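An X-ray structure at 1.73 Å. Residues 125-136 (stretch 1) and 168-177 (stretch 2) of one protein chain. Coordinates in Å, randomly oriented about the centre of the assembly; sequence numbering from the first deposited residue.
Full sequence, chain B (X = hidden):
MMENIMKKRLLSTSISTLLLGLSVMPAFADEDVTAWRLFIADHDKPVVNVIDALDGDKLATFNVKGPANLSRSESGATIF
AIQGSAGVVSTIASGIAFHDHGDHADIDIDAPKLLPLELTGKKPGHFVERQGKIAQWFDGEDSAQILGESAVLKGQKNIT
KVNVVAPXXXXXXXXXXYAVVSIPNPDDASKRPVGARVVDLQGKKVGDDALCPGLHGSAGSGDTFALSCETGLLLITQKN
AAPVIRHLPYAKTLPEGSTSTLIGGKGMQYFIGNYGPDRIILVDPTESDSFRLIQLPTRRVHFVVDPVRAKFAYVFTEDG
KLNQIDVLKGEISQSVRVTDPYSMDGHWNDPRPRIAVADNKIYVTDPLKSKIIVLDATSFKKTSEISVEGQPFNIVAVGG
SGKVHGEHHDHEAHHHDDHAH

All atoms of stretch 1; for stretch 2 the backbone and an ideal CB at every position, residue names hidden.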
# COMPACT_ATOMS: atom_id res chain seq x y z
N GLY B 125 5.27 -15.06 -23.50
CA GLY B 125 3.85 -14.85 -23.43
C GLY B 125 3.46 -14.14 -22.15
O GLY B 125 3.92 -13.02 -21.90
N HIS B 126 2.66 -14.79 -21.31
CA HIS B 126 2.06 -14.11 -20.17
C HIS B 126 3.08 -13.75 -19.11
O HIS B 126 3.96 -14.54 -18.75
CB HIS B 126 0.95 -14.97 -19.56
CG HIS B 126 -0.31 -14.95 -20.35
ND1 HIS B 126 -1.46 -14.34 -19.90
CD2 HIS B 126 -0.60 -15.44 -21.58
CE1 HIS B 126 -2.41 -14.46 -20.82
NE2 HIS B 126 -1.91 -15.13 -21.84
N PHE B 127 2.95 -12.53 -18.61
CA PHE B 127 3.79 -11.98 -17.56
C PHE B 127 2.92 -11.78 -16.33
O PHE B 127 1.81 -11.25 -16.43
CB PHE B 127 4.40 -10.65 -18.02
CG PHE B 127 5.08 -9.87 -16.93
CD1 PHE B 127 4.36 -9.04 -16.09
CD2 PHE B 127 6.46 -9.93 -16.79
CE1 PHE B 127 5.00 -8.32 -15.10
CE2 PHE B 127 7.10 -9.20 -15.81
CZ PHE B 127 6.37 -8.39 -14.97
N VAL B 128 3.40 -12.24 -15.17
CA VAL B 128 2.72 -12.01 -13.90
C VAL B 128 3.74 -11.54 -12.89
O VAL B 128 4.77 -12.19 -12.68
CB VAL B 128 2.01 -13.27 -13.37
CG1 VAL B 128 1.33 -12.95 -12.04
CG2 VAL B 128 0.99 -13.80 -14.35
N GLU B 129 3.45 -10.41 -12.24
CA GLU B 129 4.26 -9.92 -11.14
C GLU B 129 3.36 -9.65 -9.94
O GLU B 129 2.23 -9.17 -10.10
CB GLU B 129 5.04 -8.67 -11.53
CG GLU B 129 5.95 -8.11 -10.44
CD GLU B 129 5.23 -7.18 -9.48
OE1 GLU B 129 4.17 -6.64 -9.85
OE2 GLU B 129 5.76 -6.97 -8.36
N ARG B 130 3.84 -9.99 -8.75
CA ARG B 130 3.13 -9.63 -7.54
C ARG B 130 4.12 -9.57 -6.39
O ARG B 130 4.96 -10.46 -6.23
CB ARG B 130 1.99 -10.61 -7.22
CG ARG B 130 2.35 -12.09 -7.32
CD ARG B 130 1.12 -12.97 -7.12
NE ARG B 130 0.49 -12.74 -5.82
CZ ARG B 130 0.94 -13.22 -4.66
NH1 ARG B 130 2.02 -13.97 -4.63
NH2 ARG B 130 0.32 -12.93 -3.53
N GLN B 131 4.03 -8.49 -5.60
CA GLN B 131 4.87 -8.32 -4.41
C GLN B 131 6.36 -8.38 -4.74
O GLN B 131 7.19 -8.72 -3.90
CB GLN B 131 4.52 -9.36 -3.35
CG GLN B 131 3.04 -9.36 -3.01
CD GLN B 131 2.67 -10.42 -2.00
OE1 GLN B 131 3.23 -11.52 -1.99
NE2 GLN B 131 1.72 -10.09 -1.15
N GLY B 132 6.72 -7.99 -5.96
CA GLY B 132 8.09 -8.01 -6.42
C GLY B 132 8.50 -9.32 -7.04
O GLY B 132 9.58 -9.39 -7.65
N LYS B 133 7.70 -10.37 -6.89
CA LYS B 133 8.00 -11.65 -7.52
C LYS B 133 7.50 -11.62 -8.96
O LYS B 133 6.38 -11.17 -9.22
CB LYS B 133 7.32 -12.80 -6.77
CG LYS B 133 7.69 -12.91 -5.29
CD LYS B 133 6.94 -14.05 -4.64
CE LYS B 133 5.55 -13.62 -4.16
NZ LYS B 133 5.63 -12.87 -2.87
N ILE B 134 8.32 -12.13 -9.89
CA ILE B 134 8.03 -12.05 -11.32
C ILE B 134 8.03 -13.46 -11.90
O ILE B 134 8.94 -14.24 -11.63
CB ILE B 134 9.07 -11.18 -12.07
CG1 ILE B 134 9.02 -9.72 -11.62
CG2 ILE B 134 8.90 -11.29 -13.59
CD1 ILE B 134 10.34 -9.01 -11.82
N ALA B 135 7.04 -13.77 -12.73
CA ALA B 135 7.04 -15.01 -13.50
C ALA B 135 6.77 -14.65 -14.95
O ALA B 135 5.72 -14.11 -15.26
CB ALA B 135 5.98 -15.99 -13.00
N GLN B 136 7.73 -14.97 -15.83
CA GLN B 136 7.59 -14.75 -17.26
C GLN B 136 7.42 -16.10 -17.94
O GLN B 136 8.27 -16.99 -17.81
CB GLN B 136 8.80 -14.00 -17.82
CG GLN B 136 8.78 -13.82 -19.33
CD GLN B 136 7.64 -12.92 -19.76
OE1 GLN B 136 7.54 -11.78 -19.32
NE2 GLN B 136 6.76 -13.44 -20.61
N UNK B 168 3.63 -24.83 -23.96
CA UNK B 168 2.25 -24.54 -24.30
C UNK B 168 1.99 -23.08 -24.01
O UNK B 168 2.82 -22.39 -23.41
CB UNK B 168 1.28 -25.44 -23.53
N UNK B 169 0.83 -22.60 -24.47
CA UNK B 169 0.39 -21.24 -24.16
C UNK B 169 -0.22 -21.27 -22.77
O UNK B 169 -1.40 -21.57 -22.59
CB UNK B 169 -0.61 -20.71 -25.19
N UNK B 170 0.59 -20.92 -21.78
CA UNK B 170 0.18 -21.06 -20.41
C UNK B 170 0.43 -19.83 -19.57
O UNK B 170 0.59 -18.72 -20.10
CB UNK B 170 0.89 -22.26 -19.78
N UNK B 171 0.45 -20.02 -18.26
CA UNK B 171 0.67 -18.93 -17.32
C UNK B 171 1.31 -19.49 -16.07
O UNK B 171 1.02 -20.61 -15.64
CB UNK B 171 -0.64 -18.21 -16.99
N UNK B 172 2.18 -18.68 -15.46
CA UNK B 172 2.83 -19.00 -14.20
C UNK B 172 2.58 -17.85 -13.24
O UNK B 172 2.77 -16.69 -13.60
CB UNK B 172 4.33 -19.25 -14.39
N UNK B 173 2.19 -18.19 -12.02
CA UNK B 173 1.89 -17.20 -10.99
C UNK B 173 2.92 -17.38 -9.88
O UNK B 173 3.03 -18.48 -9.32
CB UNK B 173 0.46 -17.35 -10.46
N UNK B 174 3.69 -16.34 -9.51
CA UNK B 174 4.77 -16.53 -8.54
C UNK B 174 4.31 -16.36 -7.10
O UNK B 174 3.60 -15.39 -6.77
CB UNK B 174 5.91 -15.55 -8.83
N UNK B 175 4.71 -17.29 -6.25
CA UNK B 175 4.41 -17.30 -4.82
C UNK B 175 5.71 -17.42 -4.02
O UNK B 175 6.80 -17.50 -4.58
CB UNK B 175 3.46 -18.45 -4.47
N UNK B 176 5.60 -17.37 -2.69
CA UNK B 176 6.77 -17.52 -1.84
C UNK B 176 7.16 -18.98 -1.81
O UNK B 176 6.43 -19.82 -1.28
CB UNK B 176 6.51 -16.99 -0.43
N UNK B 177 8.31 -19.29 -2.41
CA UNK B 177 8.89 -20.63 -2.43
C UNK B 177 8.10 -21.60 -3.30
O UNK B 177 8.40 -22.81 -3.29
CB UNK B 177 8.98 -21.18 -1.00

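Stretch 1 is a hairpin, strands 125-130 and 133-136 joined by a type I' turn from Arg-130 to Lys-133. The strand at 172-174 packs across it, nearly parallel to the first strand (14°) and nearly antiparallel to the second (168°).

Position 168 has nothing of stretch 1 within 5.5 Å of its ideal CB, so the hairpin sets no preference; it is His-168, which makes no contact here.

At position 169 CA-to-CB points sideways, and only a long side chain could reach His-126, whose imidazole invites a polar, charged or metal-binding partner. The residue is His-169, in the t rotamer. Its NE2 lies 3.4 Å from His-126 NE2; both atoms bind a zinc ion, which explains the approach without a hydrogen bond.

Position 170 directs its CB away, and its phi/psi of -132/-161 does not by itself demand glycine, so many residues would suit. Gly-170 takes part through its backbone: water 2 accepts from His-126 N (2.9 Å) and donates to Gly-170 O (2.8 Å).

The CB of position 171 points sideways, 4.4 Å from His-126 CB and 5.4 Å from Val-128 CG2, which suits a modest aliphatic group. Val-171 brings its CG2 to 3.9 Å from Val-128 CG2.

At position 172 the CB already lies 3.9 Å from Ala-135 CB, so a small side chain makes contact without needing to extend, though larger ones are not excluded by this alone. Ala-172 fits, and its N donates to water 1 (3.0 Å), which in turn donates to His-126 O (2.9 Å).

Position 173 points away, yet its CB is 4.8 Å from Val-128 CG1; any apolar branch could graze the hairpin. Val-173 places CG1 4.3 Å from Val-128 CG1 and 4.1 Å from Arg-130 CD.

Position 174 faces the hairpin squarely, its ideal CB lying 3.7 Å from Lys-133 CB and 4.2 Å from Ala-135 CB. A compact apolar residue is favoured, and phi of -88° is compatible with proline. Pro-174 lays CD 3.7 Å from Val-128 CG1 and 3.9 Å from Ala-135 CB, while its carbonyl O accepts from Arg-130 NH1 (3.0 Å).

Position 175 points away, but Arg-130 NH1 is 4.7 Å from its CB; an aromatic or acidic group could exploit the guanidinium. Tyr-175 places CE1 over one guanidinium face.

At position 176, Lys-133 NZ lies 4.9 Å from the sideways CB, favouring an acid or a neutral acceptor. Asp-176 OD1 forms a salt bridge with Lys-133 NZ (2.8 Å).

Position 177 points away, its positive phi suiting asparagine or glycine; Asn-177 makes no contact.

Stretch 2 (168-177) HHGVAVPYDN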
# COMPACT_ATOMS: atom_id res chain seq x y z
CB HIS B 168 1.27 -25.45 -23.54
CG HIS B 168 1.28 -25.28 -22.05
ND1 HIS B 168 2.24 -25.85 -21.24
CD2 HIS B 168 0.42 -24.64 -21.22
CE1 HIS B 168 1.98 -25.55 -19.98
NE2 HIS B 168 0.88 -24.82 -19.94
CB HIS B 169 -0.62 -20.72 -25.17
CG HIS B 169 -1.00 -19.30 -24.94
ND1 HIS B 169 -0.11 -18.25 -25.10
CD2 HIS B 169 -2.16 -18.74 -24.51
CE1 HIS B 169 -0.71 -17.12 -24.80
NE2 HIS B 169 -1.96 -17.38 -24.44
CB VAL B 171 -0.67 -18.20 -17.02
CG1 VAL B 171 -1.70 -19.19 -16.50
CG2 VAL B 171 -0.45 -17.05 -16.04
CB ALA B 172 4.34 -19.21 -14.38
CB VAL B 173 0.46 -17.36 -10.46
CG1 VAL B 173 0.15 -16.22 -9.50
CG2 VAL B 173 -0.54 -17.40 -11.60
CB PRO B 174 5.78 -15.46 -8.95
CG PRO B 174 4.92 -14.32 -9.43
CD PRO B 174 3.70 -14.96 -10.07
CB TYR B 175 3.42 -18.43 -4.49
CG TYR B 175 2.05 -18.04 -4.98
CD1 TYR B 175 1.28 -17.16 -4.25
CD2 TYR B 175 1.58 -18.45 -6.21
CE1 TYR B 175 0.06 -16.74 -4.69
CE2 TYR B 175 0.36 -18.03 -6.67
CZ TYR B 175 -0.40 -17.17 -5.90
OH TYR B 175 -1.62 -16.71 -6.34
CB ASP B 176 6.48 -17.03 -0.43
CG ASP B 176 6.12 -15.57 -0.38
OD1 ASP B 176 6.69 -14.80 -1.18
OD2 ASP B 176 5.27 -15.21 0.47
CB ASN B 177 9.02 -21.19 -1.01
CG ASN B 177 9.81 -20.26 -0.10
OD1 ASN B 177 10.91 -19.85 -0.44
ND2 ASN B 177 9.22 -19.90 1.03
O HOH W 1 3.35 -16.08 -16.42
O HOH W 2 1.64 -17.35 -22.35
O HOH W 3 4.29 -12.80 0.43
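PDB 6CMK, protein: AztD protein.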